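Side-chain contacts in nitrate reductase (Ulva prolifera, PDB 5YLY), which probably uses NADH to reduce nitrate to nitrite, the first step of nitrate assimilation, its FAD-binding cytochrome b5 reductase domain being the part seen here: residues G63-T66 with G67-M70; P176-Q179 with V180-I184. All coordinates share one frame; numbering follows the deposited sequence.

Contact 1 of 2, residues G63-T66 with G67-M70; sequences GLPT and GKHM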
# COMPACT_ATOMS: atom_id res chain seq x y z
N GLY A 63 -6.72 -3.84 15.04
CA GLY A 63 -5.47 -4.32 15.63
C GLY A 63 -4.38 -4.53 14.60
O GLY A 63 -3.66 -5.53 14.65
N LEU A 64 -4.28 -3.59 13.65
CA LEU A 64 -3.29 -3.63 12.58
C LEU A 64 -2.32 -2.47 12.80
O LEU A 64 -2.66 -1.32 12.49
CB LEU A 64 -3.95 -3.50 11.17
CG LEU A 64 -2.97 -3.65 9.97
CD1 LEU A 64 -2.30 -5.05 9.95
CD2 LEU A 64 -3.69 -3.39 8.63
N PRO A 65 -1.10 -2.74 13.30
CA PRO A 65 -0.12 -1.65 13.48
C PRO A 65 0.31 -1.06 12.14
O PRO A 65 0.31 -1.74 11.11
CB PRO A 65 1.06 -2.35 14.18
CG PRO A 65 0.49 -3.59 14.80
CD PRO A 65 -0.54 -4.03 13.76
N THR A 66 0.66 0.23 12.15
CA THR A 66 1.10 0.95 10.94
C THR A 66 2.38 0.31 10.45
O THR A 66 3.32 0.21 11.22
CB THR A 66 1.30 2.43 11.24
OG1 THR A 66 0.13 2.96 11.86
CG2 THR A 66 1.65 3.22 9.97
N GLY A 67 2.40 -0.06 9.17
CA GLY A 67 3.55 -0.74 8.55
C GLY A 67 3.29 -2.23 8.32
O GLY A 67 4.03 -2.88 7.58
N LYS A 68 2.21 -2.75 8.92
CA LYS A 68 1.82 -4.15 8.80
C LYS A 68 0.59 -4.36 7.88
O LYS A 68 -0.16 -3.43 7.57
CB LYS A 68 1.64 -4.77 10.19
CG LYS A 68 2.94 -4.60 11.00
CD LYS A 68 3.09 -5.56 12.14
CE LYS A 68 4.39 -5.31 12.88
NZ LYS A 68 4.56 -6.28 13.98
N HIS A 69 0.41 -5.62 7.44
CA HIS A 69 -0.70 -5.98 6.54
C HIS A 69 -1.37 -7.28 7.04
O HIS A 69 -1.03 -7.78 8.12
CB HIS A 69 -0.15 -6.15 5.09
CG HIS A 69 0.84 -7.27 4.92
ND1 HIS A 69 2.20 -7.06 5.03
CD2 HIS A 69 0.62 -8.57 4.57
CE1 HIS A 69 2.77 -8.24 4.79
NE2 HIS A 69 1.86 -9.17 4.49
N MET A 70 -2.30 -7.83 6.24
CA MET A 70 -3.02 -9.05 6.61
C MET A 70 -3.01 -10.05 5.46
O MET A 70 -2.82 -9.66 4.31
CB MET A 70 -4.50 -8.72 6.94
CG MET A 70 -5.24 -8.07 5.79
SD MET A 70 -6.94 -7.45 6.05
CE MET A 70 -6.84 -6.90 7.70
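Lys68 N is hydrogen-bonded to Pro65 O at 3.1 Å, and this single backbone bond closes a type II beta turn over Thr66 and Gly67. Gly67 takes the third place of the turn with phi at 106°, where a side chain would collide with Thr66 O, so the sharp reversal depends on a residue without one.

Van der Waals contacts of aliphatic groups complete the turn. Leu64 sends its CG anti to the backbone N (chi1 -176°), which brings the fork of its side chain against the backbone of Lys68 and His69: CD1 lies 4.0 Å from Lys68 CB, 3.6 Å from Lys68 O and 3.5 Å from His69 O. Its other methyl, CD2, reaches Lys68 O at 3.7 Å, so that oxygen faces the fork formed by CG and both methyls. Lys68 CB in turn rests 3.4 Å from Pro65 O, while farther out the extended lysine chain passes the proline ring, CD to CG of Pro65 at 4.2 Å, before its amine leads away. Thr66 turns its side chain outward to Val180 and Ala183 of helix 174-185.

Polar groups of the turn also meet partners from outside: Gln179 of helix 174-185 reaches the turn, and His146 makes a weak hydrogen bond from its ND1 to Thr66 O. His69, whose CB is directed away from residues 63-66, touches the FAD and Thr91. The arrangement is a tight type II turn leading into strand 69-75 of the antiparallel sheet, in the FAD-binding domain of the ferredoxin reductase-like fold, and it delivers His69 to the flavin pocket.

Contact 2 of 2, residues P176-Q179 with V180-I184; sequences PMYQ and VMKAI
The Tyr178 ring carries Lys182 CD over one face, 3.8 Å from the ring centroid and 21° off the ring normal, a CH-pi contact one helical turn along. The methylene sits toward the rim, equally near CE2 and CZ of Tyr178 at 3.6 Å. Tyr178 CG lies anti to its own N (chi1 -172°), which swings the ring along the helix toward Lys182. The lysine's CG stands beside its backbone N (chi1 -73°), bringing the chain to the ring, and a bend at chi3 turns CE and the amine on beyond CD, to Thr93 O. Glu211 and Leu215 of helix 209-218 also touch the tyrosine. With an alanine in place of this tyrosine, Lys182 CD would probably lose the ring face it rests on, its chain then held mainly at the amine, and a gap would open toward Glu211 and Leu215.

The extended chain of Gln179 carries its flat amide off the helix to the turn at 65-68.

Met181 lays CG 3.2 Å from Met177 O, alongside the bond from Met181 N to that same oxygen (2.8 Å). Lys182 N to Tyr178 O and Ala183 N to Gln179 O continue the pattern, whereas Val180 N to Pro176 O is weak at 3.4 Å. These i to i+4 bonds build the helix of a beta-alpha-beta crossover between strands 164-170 and 193-200 in the NAD-binding domain, with Pro176 touching the FAD.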
# COMPACT_ATOMS: atom_id res chain seq x y z
N PRO A 176 0.27 -0.23 1.11
CA PRO A 176 1.14 -0.12 2.30
C PRO A 176 1.63 1.31 2.50
O PRO A 176 1.72 1.76 3.63
CB PRO A 176 2.29 -1.10 1.97
CG PRO A 176 1.64 -2.14 1.08
CD PRO A 176 0.79 -1.25 0.18
N MET A 177 1.92 2.06 1.39
CA MET A 177 2.36 3.47 1.49
C MET A 177 1.22 4.35 1.99
O MET A 177 1.42 5.14 2.91
CB MET A 177 2.86 4.03 0.12
CG MET A 177 3.97 3.22 -0.49
SD MET A 177 5.29 2.91 0.71
CE MET A 177 6.16 1.65 -0.15
N TYR A 178 0.04 4.20 1.39
CA TYR A 178 -1.15 4.98 1.76
C TYR A 178 -1.48 4.85 3.28
O TYR A 178 -1.78 5.84 3.95
CB TYR A 178 -2.31 4.49 0.88
CG TYR A 178 -3.57 5.31 0.98
CD1 TYR A 178 -3.57 6.67 0.65
CD2 TYR A 178 -4.76 4.74 1.40
CE1 TYR A 178 -4.75 7.43 0.72
CE2 TYR A 178 -5.95 5.48 1.43
CZ TYR A 178 -5.94 6.83 1.10
OH TYR A 178 -7.12 7.55 1.15
N GLN A 179 -1.34 3.66 3.84
CA GLN A 179 -1.60 3.43 5.26
C GLN A 179 -0.62 4.28 6.13
O GLN A 179 -1.03 4.94 7.09
CB GLN A 179 -1.44 1.93 5.59
CG GLN A 179 -1.72 1.60 7.06
CD GLN A 179 -0.98 0.37 7.47
OE1 GLN A 179 0.24 0.38 7.56
NE2 GLN A 179 -1.68 -0.74 7.65
N VAL A 180 0.68 4.26 5.76
CA VAL A 180 1.72 5.02 6.48
C VAL A 180 1.49 6.52 6.30
O VAL A 180 1.56 7.28 7.28
CB VAL A 180 3.16 4.56 6.07
CG1 VAL A 180 4.23 5.39 6.79
CG2 VAL A 180 3.36 3.08 6.41
N MET A 181 1.16 6.95 5.06
CA MET A 181 0.90 8.38 4.78
C MET A 181 -0.25 8.88 5.65
O MET A 181 -0.12 9.91 6.29
CB MET A 181 0.51 8.58 3.29
CG MET A 181 1.65 8.31 2.35
SD MET A 181 1.03 8.32 0.63
CE MET A 181 0.82 10.11 0.43
N LYS A 182 -1.35 8.13 5.71
CA LYS A 182 -2.47 8.57 6.56
C LYS A 182 -2.12 8.59 8.05
O LYS A 182 -2.49 9.54 8.77
CB LYS A 182 -3.67 7.68 6.33
CG LYS A 182 -4.33 7.96 4.97
CD LYS A 182 -5.37 6.88 4.70
CE LYS A 182 -6.61 7.06 5.52
NZ LYS A 182 -7.52 5.91 5.34
N ALA A 183 -1.38 7.58 8.52
CA ALA A 183 -1.00 7.50 9.95
C ALA A 183 -0.16 8.72 10.36
O ALA A 183 -0.33 9.25 11.46
CB ALA A 183 -0.21 6.23 10.21
N ILE A 184 0.68 9.21 9.43
CA ILE A 184 1.55 10.36 9.67
C ILE A 184 0.79 11.68 9.53
O ILE A 184 0.93 12.57 10.36
CB ILE A 184 2.78 10.31 8.70
CG1 ILE A 184 3.72 9.13 9.09
CG2 ILE A 184 3.56 11.64 8.71
CD1 ILE A 184 4.83 8.91 8.05

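In the fold
Contact 1 is a partly buried turn at the start of a strand in the FAD-binding domain, whereas contact 2 is a buried helical stretch in the NAD-binding domain. One backbone bond closes the turn and aliphatic groups pack around it; the helix repeats its bonds residue after residue and adds an aromatic-lysine contact. The two meet across the domain interface through Gln179, whose OE1 lies 2.7 Å from Gly67 N and whose NE2 lies 3.1 Å from Lys68 O, both probable hydrogen bonds. Both contacts reach the same FAD, one from the strand after the turn, the other from the helix.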